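Endo-beta-mannanase (Rhizomucor miehei, PDB 4QP0) probably hydrolyses internal beta-1,4-mannosidic linkages in mannans, galactomannans and glucomannans, as a secreted family 5 glycoside hydrolase. Local coordinates at residues A[73-81]-A[141-152]. Numbering follows the deposited sequence.
Sequences SNKMVINDN and SFKEYISHVLNR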
loop_
_atom_site.group_PDB
_atom_site.type_symbol
_atom_site.label_atom_id
_atom_site.label_comp_id
_atom_site.label_asym_id
_atom_site.label_seq_id
_atom_site.Cartn_x
_atom_site.Cartn_y
_atom_site.Cartn_z
ATOM N N SER A 73 -3.001 26.327 17.848
ATOM C CA SER A 73 -4.417 25.947 17.792
ATOM C C SER A 73 -4.767 24.650 18.545
ATOM O O SER A 73 -5.948 24.377 18.792
ATOM C CB SER A 73 -4.856 25.840 16.323
ATOM O OG SER A 73 -6.173 25.332 16.195
ATOM N N ASN A 74 -3.742 23.867 18.903
ATOM C CA ASN A 74 -3.898 22.543 19.540
ATOM C C ASN A 74 -4.574 21.508 18.635
ATOM O O ASN A 74 -5.155 20.532 19.116
ATOM C CB ASN A 74 -4.647 22.641 20.882
ATOM C CG ASN A 74 -3.958 23.559 21.876
ATOM O OD1 ASN A 74 -2.741 23.490 22.068
ATOM N ND2 ASN A 74 -4.742 24.420 22.525
ATOM N N LYS A 75 -4.477 21.720 17.325
ATOM C CA LYS A 75 -5.238 20.931 16.362
ATOM C C LYS A 75 -4.353 20.297 15.292
ATOM O O LYS A 75 -3.300 20.833 14.935
ATOM C CB LYS A 75 -6.325 21.808 15.711
ATOM C CG LYS A 75 -7.398 21.054 14.930
ATOM C CD LYS A 75 -8.302 20.235 15.841
ATOM C CE LYS A 75 -9.029 19.155 15.059
ATOM N NZ LYS A 75 -9.839 18.274 15.947
ATOM N N MET A 76 -4.783 19.138 14.803
ATOM C CA MET A 76 -4.189 18.549 13.613
ATOM C C MET A 76 -4.866 19.194 12.409
ATOM O O MET A 76 -6.049 18.962 12.152
ATOM C CB MET A 76 -4.366 17.027 13.598
ATOM C CG MET A 76 -3.563 16.313 12.514
ATOM S SD MET A 76 -1.769 16.467 12.657
ATOM C CE MET A 76 -1.437 15.339 14.010
ATOM N N VAL A 77 -4.109 20.019 11.691
ATOM C CA VAL A 77 -4.648 20.751 10.542
ATOM C C VAL A 77 -4.277 20.101 9.206
ATOM O O VAL A 77 -3.225 19.458 9.089
ATOM C CB VAL A 77 -4.270 22.254 10.568
ATOM C CG1 VAL A 77 -4.814 22.909 11.830
ATOM C CG2 VAL A 77 -2.765 22.456 10.459
ATOM N N ILE A 78 -5.157 20.270 8.217
ATOM C CA ILE A 78 -5.023 19.627 6.905
ATOM C C ILE A 78 -4.751 20.667 5.815
ATOM O O ILE A 78 -5.319 21.757 5.838
ATOM C CB ILE A 78 -6.288 18.806 6.558
ATOM C CG1 ILE A 78 -6.512 17.697 7.601
ATOM C CG2 ILE A 78 -6.195 18.226 5.149
ATOM C CD1 ILE A 78 -7.872 17.028 7.539
ATOM N N ASN A 79 -3.897 20.311 4.856
ATOM C CA ASN A 79 -3.457 21.228 3.803
ATOM C C ASN A 79 -4.134 21.022 2.454
ATOM O O ASN A 79 -3.791 20.099 1.709
ATOM C CB ASN A 79 -1.938 21.138 3.633
ATOM C CG ASN A 79 -1.388 22.178 2.673
ATOM O OD1 ASN A 79 -2.029 23.200 2.408
ATOM N ND2 ASN A 79 -0.186 21.925 2.149
ATOM N N ASP A 80 -5.063 21.915 2.127
ATOM C CA ASP A 80 -5.783 21.861 0.855
ATOM C C ASP A 80 -5.091 22.643 -0.262
ATOM O O ASP A 80 -5.634 22.748 -1.364
ATOM C CB ASP A 80 -7.212 22.388 1.024
ATOM C CG ASP A 80 -8.071 21.510 1.932
ATOM O OD1 ASP A 80 -8.157 20.281 1.694
ATOM O OD2 ASP A 80 -8.682 22.064 2.871
ATOM N N ASN A 81 -3.905 23.191 0.009
ATOM C CA ASN A 81 -3.194 24.006 -0.984
ATOM C C ASN A 81 -2.954 23.280 -2.311
ATOM O O ASN A 81 -2.685 22.077 -2.338
ATOM C CB ASN A 81 -1.863 24.533 -0.435
ATOM C CG ASN A 81 -1.180 25.504 -1.385
ATOM O OD1 ASN A 81 -0.341 25.118 -2.194
ATOM N ND2 ASN A 81 -1.556 26.766 -1.301
ATOM N N SER A 141 -8.623 11.757 15.025
ATOM C CA SER A 141 -7.814 12.577 14.135
ATOM C C SER A 141 -7.512 11.831 12.836
ATOM O O SER A 141 -7.463 12.439 11.761
ATOM C CB SER A 141 -6.518 12.990 14.828
ATOM O OG SER A 141 -5.797 13.930 14.057
ATOM N N PHE A 142 -7.307 10.516 12.931
ATOM C CA PHE A 142 -7.134 9.694 11.739
ATOM C C PHE A 142 -8.448 9.650 10.969
ATOM O O PHE A 142 -8.457 9.784 9.742
ATOM C CB PHE A 142 -6.624 8.284 12.087
ATOM C CG PHE A 142 -6.195 7.463 10.882
ATOM C CD1 PHE A 142 -5.733 8.076 9.707
ATOM C CD2 PHE A 142 -6.230 6.065 10.931
ATOM C CE1 PHE A 142 -5.346 7.316 8.608
ATOM C CE2 PHE A 142 -5.834 5.303 9.832
ATOM C CZ PHE A 142 -5.395 5.927 8.673
ATOM N N LYS A 143 -9.553 9.500 11.697
ATOM C CA LYS A 143 -10.878 9.482 11.086
ATOM C C LYS A 143 -11.189 10.774 10.328
ATOM O O LYS A 143 -11.493 10.737 9.127
ATOM C CB LYS A 143 -11.954 9.203 12.129
ATOM C CG LYS A 143 -12.096 7.738 12.490
ATOM C CD LYS A 143 -13.116 7.564 13.605
ATOM C CE LYS A 143 -13.334 6.091 13.914
ATOM N NZ LYS A 143 -14.309 5.905 15.023
ATOM N N GLU A 144 -11.092 11.911 11.012
ATOM C CA GLU A 144 -11.362 13.198 10.370
ATOM C C GLU A 144 -10.500 13.419 9.115
ATOM O O GLU A 144 -10.955 14.039 8.155
ATOM C CB GLU A 144 -11.264 14.370 11.363
ATOM C CG GLU A 144 -9.863 14.705 11.869
ATOM C CD GLU A 144 -9.822 15.883 12.844
ATOM O OE1 GLU A 144 -8.733 16.148 13.416
ATOM O OE2 GLU A 144 -10.869 16.547 13.039
ATOM N N TYR A 145 -9.277 12.884 9.116
ATOM C CA TYR A 145 -8.406 12.942 7.941
ATOM C C TYR A 145 -8.967 12.082 6.815
ATOM O O TYR A 145 -9.060 12.536 5.666
ATOM C CB TYR A 145 -6.976 12.515 8.281
ATOM C CG TYR A 145 -6.029 12.524 7.095
ATOM C CD1 TYR A 145 -5.583 13.726 6.543
ATOM C CD2 TYR A 145 -5.579 11.333 6.521
ATOM C CE1 TYR A 145 -4.711 13.748 5.465
ATOM C CE2 TYR A 145 -4.709 11.343 5.429
ATOM C CZ TYR A 145 -4.275 12.551 4.906
ATOM O OH TYR A 145 -3.414 12.582 3.829
ATOM N N ILE A 146 -9.350 10.849 7.158
ATOM C CA ILE A 146 -9.949 9.911 6.208
ATOM C C ILE A 146 -11.189 10.533 5.574
ATOM O O ILE A 146 -11.309 10.564 4.350
ATOM C CB ILE A 146 -10.260 8.550 6.874
ATOM C CG1 ILE A 146 -8.971 7.747 7.030
ATOM C CG2 ILE A 146 -11.294 7.749 6.088
ATOM C CD1 ILE A 146 -9.088 6.580 7.989
ATOM N N SER A 147 -12.083 11.055 6.408
ATOM C CA SER A 147 -13.282 11.757 5.944
ATOM C C SER A 147 -12.946 12.865 4.958
ATOM O O SER A 147 -13.585 12.986 3.923
ATOM C CB SER A 147 -14.049 12.352 7.128
ATOM O OG SER A 147 -14.974 13.337 6.689
ATOM N N HIS A 148 -11.945 13.671 5.293
ATOM C CA HIS A 148 -11.535 14.791 4.461
ATOM C C HIS A 148 -11.045 14.327 3.115
ATOM O O HIS A 148 -11.416 14.888 2.081
ATOM C CB HIS A 148 -10.453 15.584 5.179
ATOM C CG HIS A 148 -10.107 16.885 4.510
ATOM N ND1 HIS A 148 -10.446 18.076 5.031
ATOM C CD2 HIS A 148 -9.436 17.150 3.323
ATOM C CE1 HIS A 148 -10.015 19.055 4.223
ATOM N NE2 HIS A 148 -9.400 18.487 3.174
ATOM N N VAL A 149 -10.212 13.290 3.114
ATOM C CA VAL A 149 -9.616 12.785 1.883
ATOM C C VAL A 149 -10.682 12.168 0.981
ATOM O O VAL A 149 -10.754 12.504 -0.203
ATOM C CB VAL A 149 -8.479 11.781 2.160
ATOM C CG1 VAL A 149 -8.008 11.129 0.865
ATOM C CG2 VAL A 149 -7.319 12.484 2.841
ATOM N N LEU A 150 -11.525 11.302 1.547
ATOM C CA LEU A 150 -12.584 10.640 0.768
ATOM C C LEU A 150 -13.631 11.622 0.229
ATOM O O LEU A 150 -14.183 11.410 -0.856
ATOM C CB LEU A 150 -13.291 9.547 1.583
ATOM C CG LEU A 150 -12.533 8.437 2.318
ATOM C CD1 LEU A 150 -13.491 7.318 2.695
ATOM C CD2 LEU A 150 -11.379 7.882 1.514
ATOM N N ASN A 151 -13.901 12.680 0.999
ATOM C CA ASN A 151 -14.895 13.687 0.626
ATOM C C ASN A 151 -14.380 14.769 -0.321
ATOM O O ASN A 151 -15.173 15.422 -1.000
ATOM C CB ASN A 151 -15.508 14.337 1.873
ATOM C CG ASN A 151 -16.536 13.450 2.544
ATOM O OD1 ASN A 151 -17.470 12.965 1.902
ATOM N ND2 ASN A 151 -16.373 13.233 3.842
ATOM N N ARG A 152 -13.063 14.954 -0.370
ATOM C CA ARG A 152 -12.471 16.006 -1.184
ATOM C C ARG A 152 -12.971 15.971 -2.619
ATOM O O ARG A 152 -12.990 14.916 -3.244
ATOM C CB ARG A 152 -10.941 15.925 -1.172
ATOM C CG ARG A 152 -10.285 17.163 -1.760
ATOM C CD ARG A 152 -8.790 17.014 -1.992
ATOM N NE ARG A 152 -8.297 18.003 -2.960
ATOM C CZ ARG A 152 -8.094 19.295 -2.696
ATOM N NH1 ARG A 152 -8.338 19.792 -1.490
ATOM N NH2 ARG A 152 -7.646 20.096 -3.646
#
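A chi1 of -171° points the imidazole of His-148 away from its own backbone N and out toward Asp-80, whose chi1 of -66° brings the carboxylate round to the helix. The two groups approach from opposite directions, edge to edge and nearly coplanar: NE2 of His-148 donates to the syn lone pair of Asp-80 OD1 at 2.6 Å. That same OD1 also takes a salt bridge from Arg-152 NH1, 3.2 Å away, at the edge of the guanidinium. NH2 of Arg-152 pairs with Asp-90, so the arginine spans two carboxylates and the cluster probably favours a charged Asp-80. Ile-78 CG2 sits over one face of the imidazole, 3.9 Å from the His-148 ring centroid, in a CH-pi contact, while Ile-78 CD1 meets Tyr-145 CD1 at the edge of that ring, 4.1 Å off. This is where the 67-70/75-78 beta hairpin, an excursion from the TIM barrel after strand 51-55, lies against outer helix 136-151, strand and helix running almost parallel at 16°. Toward the N-terminal side of the helix segment, CB of Met-76 rests on Ser-141 OG at 3.4 Å. Lys-75 NZ faces the carboxylate of Glu-144 in a salt bridge, 3.5 Å from OE1.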